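Local coordinates for protein Pcdhgb2 (PDB 5SZR) that probably mediates calcium-dependent cell adhesion and may help to establish and maintain specific neuronal connections in the brain, at residues V354-A359 with V407-G412; L350-V355 with A421-I426. All blocks are in the same frame, centred on the assembly; numbering follows the deposited sequence.

Both contacts lie in the last of the four cadherin domains in this fragment and start from strand 350-357 in one sheet of the sandwich. Contact 1 crosses to strand 402-410 and contact 2 to its neighbour 418-428 in the opposing sheet. V354 serves both, and the two partner strands are probably hydrogen-bonded through V407 N and A421 O. Both contacts are largely buried. Contact 2 is wholly apolar across the sandwich, whereas contact 1 changes from valine and alanine to two aspartates at a calcium ion at the end of the domain. Mannose accompanies each contact, by an arginine in contact 1 and bonded to a threonine in contact 2.

Contact 1: V354-A359 with V407-G412; sequences VVAVDA and VAVRDG. With CA (calcium ion), chain R; MAN (alpha-D-mannopyranose), chain U.
D411 and D358 meet over a calcium ion, their side chains roughly perpendicular and their carboxylate planes 51° apart. Along D411, CB lies 3.6 Å from D358 OD2. CG, set between the backbone N and the carbonyl carbon (chi1 60°), turns the carboxylate to the metal. OD1 accepts hydrogen bonds from the backbone N of G413 and L417, which fix its rotation, while OD2 binds calcium at 2.6 Å. D358 is bidentate, its OD1 2.5 Å and its OD2 2.6 Å from the ion; the metal probably offsets the charge of these close carboxylates. N319, N321, D360 and N364 complete the site, at the junction with the preceding domain. Away from the metal the contact is apolar: A356 CB meets V409 CG2 at 3.7 Å, and V354 reaches V407 more loosely. R410 takes no part across the sandwich; its NE donates to the ring oxygen O5 of a protein-bound mannose at 2.9 Å (N-H...O 156°), with a weak bond to O6, while A408 CB lies over one guanidinium face. With an alanine in place of R410, the sugar would probably lose these donors and be freer to turn. Strand 350-357 thus faces strand 402-410 across the sandwich, with Y369 of strand 368-374 against V354 and V409, V325 of strand 324-327 and A419 of strand 418-428 also touching V409.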
# COMPACT_ATOMS: atom_id res chain seq x y z
N VAL A 354 -30.60 37.35 48.00
CA VAL A 354 -30.58 35.91 47.78
C VAL A 354 -29.19 35.51 47.31
O VAL A 354 -28.63 36.11 46.39
CB VAL A 354 -31.65 35.51 46.76
CG1 VAL A 354 -31.79 34.00 46.69
CG2 VAL A 354 -32.98 36.15 47.12
N VAL A 355 -28.61 34.51 47.97
CA VAL A 355 -27.29 33.99 47.62
C VAL A 355 -27.47 32.52 47.24
O VAL A 355 -27.80 31.69 48.09
CB VAL A 355 -26.28 34.14 48.77
CG1 VAL A 355 -24.95 33.52 48.38
CG2 VAL A 355 -26.11 35.61 49.13
N ALA A 356 -27.25 32.21 45.96
CA ALA A 356 -27.39 30.85 45.47
C ALA A 356 -26.12 30.43 44.74
O ALA A 356 -25.35 31.26 44.26
CB ALA A 356 -28.59 30.71 44.53
N VAL A 357 -25.92 29.11 44.66
CA VAL A 357 -24.80 28.51 43.95
C VAL A 357 -25.32 27.41 43.03
O VAL A 357 -26.48 27.01 43.10
CB VAL A 357 -23.73 27.93 44.91
CG1 VAL A 357 -23.02 29.04 45.65
CG2 VAL A 357 -24.37 26.94 45.88
N ASP A 358 -24.44 26.93 42.16
CA ASP A 358 -24.79 25.92 41.16
C ASP A 358 -23.54 25.12 40.83
O ASP A 358 -22.52 25.70 40.44
CB ASP A 358 -25.37 26.57 39.91
CG ASP A 358 -26.12 25.59 39.02
OD1 ASP A 358 -25.52 24.58 38.60
OD2 ASP A 358 -27.31 25.83 38.74
N ALA A 359 -23.61 23.80 40.98
CA ALA A 359 -22.43 22.94 40.84
C ALA A 359 -21.95 22.81 39.39
O ALA A 359 -20.85 22.31 39.17
CB ALA A 359 -22.72 21.55 41.40
N VAL A 407 -39.72 34.30 44.93
CA VAL A 407 -38.61 34.50 44.00
C VAL A 407 -38.08 33.16 43.52
O VAL A 407 -38.14 32.14 44.22
CB VAL A 407 -37.48 35.33 44.65
CG1 VAL A 407 -38.01 36.68 45.11
CG2 VAL A 407 -36.84 34.56 45.80
N ALA A 408 -37.55 33.17 42.30
CA ALA A 408 -36.98 31.98 41.68
C ALA A 408 -35.57 32.30 41.21
O ALA A 408 -35.35 33.31 40.52
CB ALA A 408 -37.84 31.50 40.51
N VAL A 409 -34.62 31.45 41.58
CA VAL A 409 -33.26 31.51 41.05
C VAL A 409 -33.12 30.39 40.03
O VAL A 409 -33.27 29.21 40.36
CB VAL A 409 -32.21 31.41 42.17
CG1 VAL A 409 -32.55 30.29 43.14
CG2 VAL A 409 -30.82 31.24 41.59
N ARG A 410 -32.85 30.77 38.77
CA ARG A 410 -32.78 29.84 37.65
C ARG A 410 -31.38 29.82 37.06
O ARG A 410 -30.67 30.83 37.09
CB ARG A 410 -33.78 30.22 36.56
CG ARG A 410 -35.22 30.32 37.04
CD ARG A 410 -36.20 30.38 35.87
NE ARG A 410 -37.51 29.89 36.29
CZ ARG A 410 -38.59 30.65 36.42
NH1 ARG A 410 -38.54 31.95 36.16
NH2 ARG A 410 -39.74 30.10 36.81
N ASP A 411 -30.98 28.68 36.52
CA ASP A 411 -29.75 28.64 35.75
C ASP A 411 -30.05 28.90 34.28
O ASP A 411 -31.20 29.10 33.88
CB ASP A 411 -28.99 27.32 35.98
CG ASP A 411 -29.79 26.09 35.57
OD1 ASP A 411 -30.64 26.16 34.65
OD2 ASP A 411 -29.55 25.02 36.17
N GLY A 412 -29.01 28.91 33.46
CA GLY A 412 -29.19 29.22 32.05
C GLY A 412 -29.21 27.99 31.17
O GLY A 412 -29.04 28.08 29.96
CA CA R . -27.26 23.96 36.87
C1 MAN U . -37.99 27.30 38.90
C2 MAN U . -39.12 26.54 39.59
C3 MAN U . -39.25 25.15 38.96
C4 MAN U . -39.48 25.29 37.46
C5 MAN U . -38.28 26.04 36.85
C6 MAN U . -38.42 26.29 35.36
O2 MAN U . -40.38 27.19 39.37
O3 MAN U . -40.28 24.38 39.55
O4 MAN U . -39.61 24.00 36.85
O5 MAN U . -38.15 27.33 37.50
O6 MAN U . -37.56 27.37 35.02

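Contact 2: L350-V355 with A421-I426; sequences LVTKVV and ATLHLI. With MAN (alpha-D-mannopyranose), chain B.
L425 reaches across the sandwich to V351, its CD2 lying 3.7 Å from V351 CG1 as the two side chains cross obliquely. The V351 branch that touches stands opposite the backbone N about the first torsion (chi1 178°), which carries it toward the facing strand. L423 lies two residues back on the same face, and its CD1 faces two methyls of the other strand, T352 CG2 at 4.3 Å and V354 CG2 at 4.5 Å. T352 thus enters this layer through its methyl group. F338 of strand 335-342 touches both T352 and L425, and V389 of strand 388-391 lies against L423. V351 and T352 both face V389, to which both are hydrogen-bonded through the backbone: a classic beta bulge in strand 350-357. It lies within the two-sheet Greek-key sandwich of a cadherin domain, and across the bulge two consecutive residues, V351 and T352, both point toward strand 418-428. On the other side of that strand T422 carries an O-linked mannose, its OG1 bonded to C1 of the sugar at 1.4 Å. The T422 methyl CG2 rests 3.7 Å above the plane of the H424 imidazole, on one face and displaced from the ring centre. Mannose O6 sits beside the rim of the imidazole, close to its plane and 3.6 Å from H424 NE2, and the sugar is also hydrogen-bonded to D333 OD2.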
# COMPACT_ATOMS: atom_id res chain seq x y z
N LEU A 350 -31.43 48.10 50.65
CA LEU A 350 -31.22 46.67 50.47
C LEU A 350 -31.94 45.90 51.57
O LEU A 350 -31.49 45.88 52.72
CB LEU A 350 -29.72 46.35 50.47
CG LEU A 350 -29.40 44.85 50.35
CD1 LEU A 350 -29.78 44.33 48.97
CD2 LEU A 350 -27.94 44.58 50.65
N VAL A 351 -33.07 45.28 51.23
CA VAL A 351 -33.81 44.49 52.21
C VAL A 351 -33.06 43.21 52.53
O VAL A 351 -32.81 42.89 53.70
CB VAL A 351 -35.23 44.19 51.68
CG1 VAL A 351 -35.98 43.32 52.68
CG2 VAL A 351 -35.97 45.48 51.41
N THR A 352 -32.68 42.46 51.51
CA THR A 352 -31.87 41.26 51.67
C THR A 352 -31.32 40.89 50.30
O THR A 352 -31.62 41.52 49.29
CB THR A 352 -32.68 40.11 52.28
OG1 THR A 352 -31.81 38.99 52.53
CG2 THR A 352 -33.79 39.67 51.35
N LYS A 353 -30.51 39.84 50.28
CA LYS A 353 -29.84 39.39 49.07
C LYS A 353 -29.91 37.88 49.02
O LYS A 353 -29.38 37.20 49.90
CB LYS A 353 -28.38 39.87 49.05
CG LYS A 353 -27.58 39.43 47.85
CD LYS A 353 -26.21 40.06 47.90
CE LYS A 353 -25.28 39.50 46.86
NZ LYS A 353 -23.95 40.18 46.95
N VAL A 354 -30.60 37.35 48.00
CA VAL A 354 -30.58 35.91 47.78
C VAL A 354 -29.19 35.51 47.31
O VAL A 354 -28.63 36.11 46.39
CB VAL A 354 -31.65 35.51 46.76
CG1 VAL A 354 -31.79 34.00 46.69
CG2 VAL A 354 -32.98 36.15 47.12
N VAL A 355 -28.61 34.51 47.97
CA VAL A 355 -27.29 33.99 47.62
C VAL A 355 -27.47 32.52 47.24
O VAL A 355 -27.80 31.69 48.09
CB VAL A 355 -26.28 34.14 48.77
CG1 VAL A 355 -24.95 33.52 48.38
CG2 VAL A 355 -26.11 35.61 49.13
N ALA A 421 -37.83 30.59 46.80
CA ALA A 421 -37.88 31.01 48.19
C ALA A 421 -38.97 32.07 48.35
O ALA A 421 -39.15 32.92 47.47
CB ALA A 421 -36.54 31.57 48.66
N THR A 422 -39.69 32.01 49.47
CA THR A 422 -40.70 33.00 49.80
C THR A 422 -40.13 33.98 50.81
O THR A 422 -39.64 33.58 51.87
CB THR A 422 -41.97 32.36 50.36
OG1 THR A 422 -42.57 31.52 49.37
CG2 THR A 422 -42.96 33.43 50.76
N LEU A 423 -40.19 35.26 50.49
CA LEU A 423 -39.62 36.32 51.32
C LEU A 423 -40.77 37.13 51.89
O LEU A 423 -41.43 37.87 51.15
CB LEU A 423 -38.68 37.21 50.52
CG LEU A 423 -37.53 36.56 49.75
CD1 LEU A 423 -36.75 37.64 49.02
CD2 LEU A 423 -36.63 35.78 50.69
N HIS A 424 -41.00 37.00 53.19
CA HIS A 424 -41.96 37.83 53.91
C HIS A 424 -41.24 39.11 54.32
O HIS A 424 -40.35 39.08 55.18
CB HIS A 424 -42.52 37.10 55.12
CG HIS A 424 -43.20 35.81 54.79
ND1 HIS A 424 -44.37 35.74 54.06
CD2 HIS A 424 -42.88 34.53 55.10
CE1 HIS A 424 -44.74 34.48 53.93
NE2 HIS A 424 -43.85 33.72 54.55
N LEU A 425 -41.61 40.22 53.71
CA LEU A 425 -41.03 41.53 54.02
C LEU A 425 -42.09 42.36 54.74
O LEU A 425 -43.15 42.63 54.18
CB LEU A 425 -40.56 42.22 52.74
CG LEU A 425 -39.82 41.30 51.76
CD1 LEU A 425 -39.40 42.05 50.51
CD2 LEU A 425 -38.61 40.66 52.43
N ILE A 426 -41.79 42.74 55.98
CA ILE A 426 -42.76 43.40 56.85
C ILE A 426 -42.18 44.74 57.28
O ILE A 426 -41.14 44.78 57.95
CB ILE A 426 -43.10 42.53 58.07
CG1 ILE A 426 -43.60 41.16 57.61
CG2 ILE A 426 -44.13 43.22 58.95
CD1 ILE A 426 -44.05 40.29 58.75
C1 MAN B . -42.53 30.16 49.84
C2 MAN B . -43.02 29.32 48.66
C3 MAN B . -44.53 29.55 48.47
C4 MAN B . -45.30 29.24 49.77
C5 MAN B . -44.74 30.07 50.94
C6 MAN B . -45.33 29.63 52.28
O2 MAN B . -42.86 27.92 48.92
O3 MAN B . -45.06 28.78 47.39
O4 MAN B . -46.67 29.55 49.60
O5 MAN B . -43.28 29.93 51.03
O6 MAN B . -44.84 30.49 53.31